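6-phosphogluconate dehydratase (Shewanella oneidensis, PDB 2GP4) catalyses the dehydration of 6-phosphogluconate to 2-dehydro-3-deoxy-6-phosphogluconate, a step of the Entner-Doudoroff pathway, and is seen here as the apo form without its iron-sulfur cluster. Local coordinates at residues A[264-269]-A[365-370]; A[275-280]-A[403-408]. All coordinates share one frame; numbering follows the deposited sequence.

Contact 1: residues A[264-269]-A[365-370]; sequences SSFVNP and NHFHAA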
loop_
_atom_site.group_PDB
_atom_site.type_symbol
_atom_site.label_atom_id
_atom_site.label_comp_id
_atom_site.label_asym_id
_atom_site.label_seq_id
_atom_site.Cartn_x
_atom_site.Cartn_y
_atom_site.Cartn_z
ATOM N N SER A 264 14.839 11.110 3.186
ATOM C CA SER A 264 14.562 12.185 2.230
ATOM C C SER A 264 13.088 12.608 2.132
ATOM O O SER A 264 12.798 13.724 1.705
ATOM C CB SER A 264 15.093 11.824 0.842
ATOM O OG SER A 264 14.397 10.711 0.320
ATOM N N SER A 265 12.169 11.728 2.521
ATOM C CA SER A 265 10.739 11.993 2.353
ATOM C C SER A 265 10.125 12.913 3.414
ATOM O O SER A 265 9.002 13.396 3.246
ATOM C CB SER A 265 9.941 10.681 2.249
ATOM O OG SER A 265 10.300 9.753 3.254
ATOM N N PHE A 266 10.864 13.170 4.487
ATOM C CA PHE A 266 10.331 13.933 5.615
ATOM C C PHE A 266 10.873 15.345 5.720
ATOM O O PHE A 266 10.546 16.066 6.662
ATOM C CB PHE A 266 10.568 13.182 6.923
ATOM C CG PHE A 266 9.912 11.846 6.961
ATOM C CD1 PHE A 266 8.556 11.732 7.252
ATOM C CD2 PHE A 266 10.639 10.700 6.677
ATOM C CE1 PHE A 266 7.945 10.495 7.275
ATOM C CE2 PHE A 266 10.035 9.460 6.697
ATOM C CZ PHE A 266 8.684 9.357 6.999
ATOM N N VAL A 267 11.700 15.735 4.758
ATOM C CA VAL A 267 12.224 17.089 4.710
ATOM C C VAL A 267 11.150 17.998 4.123
ATOM O O VAL A 267 10.528 17.666 3.109
ATOM C CB VAL A 267 13.529 17.172 3.881
ATOM C CG1 VAL A 267 14.141 18.561 3.971
ATOM C CG2 VAL A 267 14.525 16.133 4.365
ATOM N N ASN A 268 10.920 19.126 4.787
ATOM C CA ASN A 268 9.956 20.121 4.337
ATOM C C ASN A 268 10.357 20.607 2.947
ATOM O O ASN A 268 11.552 20.732 2.669
ATOM C CB ASN A 268 9.926 21.286 5.329
ATOM C CG ASN A 268 8.564 21.935 5.430
ATOM O OD1 ASN A 268 7.675 21.437 6.124
ATOM N ND2 ASN A 268 8.393 23.064 4.748
ATOM N N PRO A 269 9.369 20.852 2.058
ATOM C CA PRO A 269 9.647 21.281 0.677
ATOM C C PRO A 269 10.517 22.533 0.527
ATOM O O PRO A 269 11.424 22.546 -0.307
ATOM C CB PRO A 269 8.243 21.532 0.099
ATOM C CG PRO A 269 7.354 20.660 0.891
ATOM C CD PRO A 269 7.920 20.701 2.287
ATOM N N ASN A 365 4.606 14.281 10.410
ATOM C CA ASN A 365 5.669 15.086 11.024
ATOM C C ASN A 365 5.870 14.779 12.511
ATOM O O ASN A 365 7.000 14.808 13.008
ATOM C CB ASN A 365 5.406 16.582 10.816
ATOM C CG ASN A 365 5.419 16.979 9.344
ATOM O OD1 ASN A 365 6.453 16.902 8.672
ATOM N ND2 ASN A 365 4.267 17.408 8.839
ATOM N N HIS A 366 4.766 14.486 13.202
ATOM C CA HIS A 366 4.769 14.057 14.601
ATOM C C HIS A 366 5.437 12.683 14.714
ATOM O O HIS A 366 6.230 12.440 15.629
ATOM C CB HIS A 366 3.326 13.973 15.117
ATOM C CG HIS A 366 3.202 13.910 16.610
ATOM N ND1 HIS A 366 4.159 13.339 17.423
ATOM C CD2 HIS A 366 2.209 14.321 17.435
ATOM C CE1 HIS A 366 3.770 13.418 18.682
ATOM N NE2 HIS A 366 2.591 14.008 18.717
ATOM N N PHE A 367 5.096 11.794 13.782
ATOM C CA PHE A 367 5.721 10.481 13.669
ATOM C C PHE A 367 7.235 10.611 13.505
ATOM O O PHE A 367 8.000 9.912 14.176
ATOM C CB PHE A 367 5.107 9.700 12.499
ATOM C CG PHE A 367 5.873 8.468 12.110
ATOM C CD1 PHE A 367 5.837 7.326 12.901
ATOM C CD2 PHE A 367 6.619 8.444 10.936
ATOM C CE1 PHE A 367 6.542 6.182 12.536
ATOM C CE2 PHE A 367 7.328 7.302 10.564
ATOM C CZ PHE A 367 7.285 6.169 11.367
ATOM N N HIS A 368 7.648 11.519 12.623
ATOM C CA HIS A 368 9.057 11.735 12.320
ATOM C C HIS A 368 9.821 12.328 13.502
ATOM O O HIS A 368 10.924 11.894 13.804
ATOM C CB HIS A 368 9.210 12.612 11.078
ATOM C CG HIS A 368 10.633 12.928 10.738
ATOM N ND1 HIS A 368 11.183 14.177 10.928
ATOM C CD2 HIS A 368 11.620 12.154 10.230
ATOM C CE1 HIS A 368 12.447 14.159 10.545
ATOM N NE2 HIS A 368 12.737 12.944 10.115
ATOM N N ALA A 369 9.221 13.310 14.167
ATOM C CA ALA A 369 9.814 13.929 15.349
ATOM C C ALA A 369 9.970 12.959 16.532
ATOM O O ALA A 369 10.870 13.123 17.357
ATOM C CB ALA A 369 9.018 15.161 15.757
ATOM N N ALA A 370 9.102 11.951 16.601
ATOM C CA ALA A 370 9.174 10.917 17.638
ATOM C C ALA A 370 10.362 9.959 17.453
ATOM O O ALA A 370 10.843 9.360 18.413
ATOM C CB ALA A 370 7.868 10.133 17.700
HETATM O O HOH W 1 6.826 19.416 7.664
#
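Phe266 and His368 meet as two nearly parallel rings, their planes 10° apart, yet they are slid so far along each other that little of one covers the other; the centroids lie 5.0 Å apart. What sits over the imidazole is instead the beta-carbon of the phenylalanine. Phe266 CB stands 3.8 Å from the centroid of the His368 ring, close to its normal, in a CH-pi contact. The nearest ring atom to Phe266 CB is His368 CD2, at 3.6 Å. The histidine reaches across because its CG lies anti to the backbone N (chi1 178°), which carries the ring out from the helix toward the loop. Without the imidazole, as with an alanine here, Phe266 CB and CG would probably lose the flat surface they lean on, opening a gap between loop and helix.

The remaining apolar touch is looser: Phe266 CZ comes to the edge of the Phe367 ring, 4.3 Å from Phe367 CE2.

Polar contact is made through solvent. One water donates to both side-chain amide oxygens, lying 2.7 Å from Asn268 OD1 and 2.7 Å from Asn365 OD1, and thus bridges loop and helix.

The loop 264-269 leads into helix 272-287, against whose Leu273 Val267 packs. Met373 of helix 372-383 touches both phenylalanines, so this loop-to-helix packing in the largely helical N-terminal domain involves two consecutive helices.

Contact 2: residues A[275-280]-A[403-408]; sequences EALNKM and QEPKLL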
loop_
_atom_site.group_PDB
_atom_site.type_symbol
_atom_site.label_atom_id
_atom_site.label_comp_id
_atom_site.label_asym_id
_atom_site.label_seq_id
_atom_site.Cartn_x
_atom_site.Cartn_y
_atom_site.Cartn_z
ATOM N N GLU A 275 16.742 21.070 -0.946
ATOM C CA GLU A 275 17.494 21.448 -2.137
ATOM C C GLU A 275 18.743 20.585 -2.289
ATOM O O GLU A 275 19.027 20.101 -3.381
ATOM C CB GLU A 275 17.847 22.940 -2.159
ATOM C CG GLU A 275 18.159 23.438 -3.575
ATOM C CD GLU A 275 18.490 24.921 -3.655
ATOM O OE1 GLU A 275 17.715 25.749 -3.124
ATOM O OE2 GLU A 275 19.525 25.256 -4.273
ATOM N N ALA A 276 19.465 20.378 -1.189
ATOM C CA ALA A 276 20.664 19.535 -1.188
ATOM C C ALA A 276 20.367 18.067 -1.523
ATOM O O ALA A 276 21.134 17.428 -2.243
ATOM C CB ALA A 276 21.396 19.651 0.146
ATOM N N LEU A 277 19.253 17.546 -1.005
ATOM C CA LEU A 277 18.832 16.168 -1.275
ATOM C C LEU A 277 18.412 15.938 -2.725
ATOM O O LEU A 277 18.560 14.831 -3.241
ATOM C CB LEU A 277 17.709 15.741 -0.331
ATOM C CG LEU A 277 18.053 15.536 1.148
ATOM C CD1 LEU A 277 16.792 15.216 1.926
ATOM C CD2 LEU A 277 19.101 14.448 1.353
ATOM N N ASN A 278 17.888 16.979 -3.371
ATOM C CA ASN A 278 17.588 16.931 -4.800
ATOM C C ASN A 278 18.868 16.845 -5.620
ATOM O O ASN A 278 18.908 16.178 -6.656
ATOM C CB ASN A 278 16.768 18.150 -5.238
ATOM C CG ASN A 278 15.374 18.185 -4.612
ATOM O OD1 ASN A 278 14.799 17.152 -4.253
ATOM N ND2 ASN A 278 14.826 19.386 -4.483
ATOM N N LYS A 279 19.911 17.520 -5.142
ATOM C CA LYS A 279 21.203 17.526 -5.819
ATOM C C LYS A 279 21.888 16.173 -5.668
ATOM O O LYS A 279 22.481 15.658 -6.620
ATOM C CB LYS A 279 22.112 18.632 -5.266
ATOM C CG LYS A 279 21.445 19.988 -5.040
ATOM C CD LYS A 279 21.289 20.794 -6.324
ATOM C CE LYS A 279 20.848 22.224 -6.028
ATOM N NZ LYS A 279 21.856 22.969 -5.215
HETATM N N MSE A 280 21.801 15.602 -4.468
HETATM C CA MSE A 280 22.414 14.310 -4.181
HETATM C C MSE A 280 21.750 13.195 -4.984
HETATM O O MSE A 280 22.428 12.307 -5.502
HETATM C CB MSE A 280 22.356 14.004 -2.682
HETATM C CG MSE A 280 23.177 12.798 -2.269
HETATM SE SE MSE A 280 25.074 13.113 -2.550
HETATM C CE MSE A 280 25.686 11.267 -2.743
ATOM N N GLN A 403 20.086 5.889 9.188
ATOM C CA GLN A 403 20.748 7.190 9.248
ATOM C C GLN A 403 19.879 8.308 8.671
ATOM O O GLN A 403 19.026 8.072 7.807
ATOM C CB GLN A 403 22.101 7.151 8.538
ATOM C CG GLN A 403 23.161 6.325 9.241
ATOM C CD GLN A 403 24.567 6.856 8.994
ATOM O OE1 GLN A 403 24.910 7.256 7.876
ATOM N NE2 GLN A 403 25.386 6.869 10.042
ATOM N N GLU A 404 20.117 9.526 9.148
ATOM C CA GLU A 404 19.289 10.677 8.808
ATOM C C GLU A 404 20.116 11.792 8.184
ATOM O O GLU A 404 21.216 12.079 8.659
ATOM C CB GLU A 404 18.575 11.214 10.050
ATOM C CG GLU A 404 17.575 10.262 10.670
ATOM C CD GLU A 404 16.765 10.909 11.787
ATOM O OE1 GLU A 404 17.366 11.466 12.735
ATOM O OE2 GLU A 404 15.517 10.854 11.711
ATOM N N PRO A 405 19.580 12.431 7.124
ATOM C CA PRO A 405 20.280 13.529 6.468
ATOM C C PRO A 405 20.253 14.814 7.288
ATOM O O PRO A 405 19.265 15.115 7.953
ATOM C CB PRO A 405 19.510 13.706 5.158
ATOM C CG PRO A 405 18.137 13.198 5.450
ATOM C CD PRO A 405 18.281 12.136 6.486
ATOM N N LYS A 406 21.355 15.550 7.237
ATOM C CA LYS A 406 21.494 16.820 7.932
ATOM C C LYS A 406 22.244 17.785 7.039
ATOM O O LYS A 406 23.106 17.375 6.263
ATOM C CB LYS A 406 22.270 16.647 9.248
ATOM C CG LYS A 406 21.570 15.819 10.320
ATOM C CD LYS A 406 20.567 16.634 11.116
ATOM C CE LYS A 406 20.054 15.835 12.298
ATOM N NZ LYS A 406 18.756 16.356 12.787
ATOM N N LEU A 407 21.919 19.066 7.154
ATOM C CA LEU A 407 22.672 20.101 6.471
ATOM C C LEU A 407 23.461 20.901 7.507
ATOM O O LEU A 407 22.971 21.893 8.055
ATOM C CB LEU A 407 21.738 20.990 5.646
ATOM C CG LEU A 407 22.345 21.934 4.607
ATOM C CD1 LEU A 407 23.110 21.182 3.524
ATOM C CD2 LEU A 407 21.245 22.792 3.992
ATOM N N LEU A 408 24.683 20.445 7.776
ATOM C CA LEU A 408 25.522 21.022 8.828
ATOM C C LEU A 408 26.623 21.896 8.239
ATOM O O LEU A 408 27.449 21.425 7.458
ATOM C CB LEU A 408 26.131 19.921 9.705
ATOM C CG LEU A 408 25.219 18.817 10.263
ATOM C CD1 LEU A 408 26.039 17.690 10.879
ATOM C CD2 LEU A 408 24.230 19.354 11.274
#
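Leu277 lays one branch of its isopropyl end against the ring of Pro405, Leu277 CD2 standing 3.9 Å from Pro405 CB. The two side chains cross at about a right angle, and CD2 alone of the leucine side chain comes within 4.2 Å of the proline. With its CG anti to the carbonyl carbon (chi1 -70°), Leu277 sends this methyl from the flank of the helix over to the strand. Its other methyl, CD1, turns to the loop that precedes the helix.

One residue back along the helix, Ala276 points its methyl at the strand and meets Leu407, with Ala276 CB 4.1 Å from Leu407 CD1. Pro405 and Leu407 are two apart on the strand and both direct their side chains at the helix, whereas the intervening Lys406 points away and its NZ hydrogen-bonds to the backbone oxygen of Leu228. On the helix itself, Lys279 NZ and Glu275 OE2, one turn apart, form a salt bridge at 3.4 Å, its hydrogen bond weak.

Strand 403-408 pairs antiparallel with strand 411-416 in a two-stranded hairpin. Trp414 of the second strand touches both Leu277 and Pro405, while Leu407 also rests on Pro272 and Leu273 at the start of the helix.

No hydrogen bond or salt bridge joins the two segments. Between them, helix and strand are therefore held by apolar contacts of Ala276, Leu277, Pro405 and Leu407 alone, which give little directional specificity.

Overall arrangement
From the N terminus the chain passes loop 264-269, then helix segment 275-280, before running through a mostly helical region to 365-370 and on to strand 403-408. Contact 1 closes a loop of 95 intervening residues and contact 2 one of 122; because their segments alternate, the two closures cross. Their centres are about 13 Å apart, and they touch directly: His368 NE2 lies 3.8 Å from Glu404 OE2, a packing contact between helix 364-370 and the strand. Together they join helix 272-287 and its leading loop to helix 364-370 and to the hairpin of strands 403-408 and 411-416, on one side of the chain's centre.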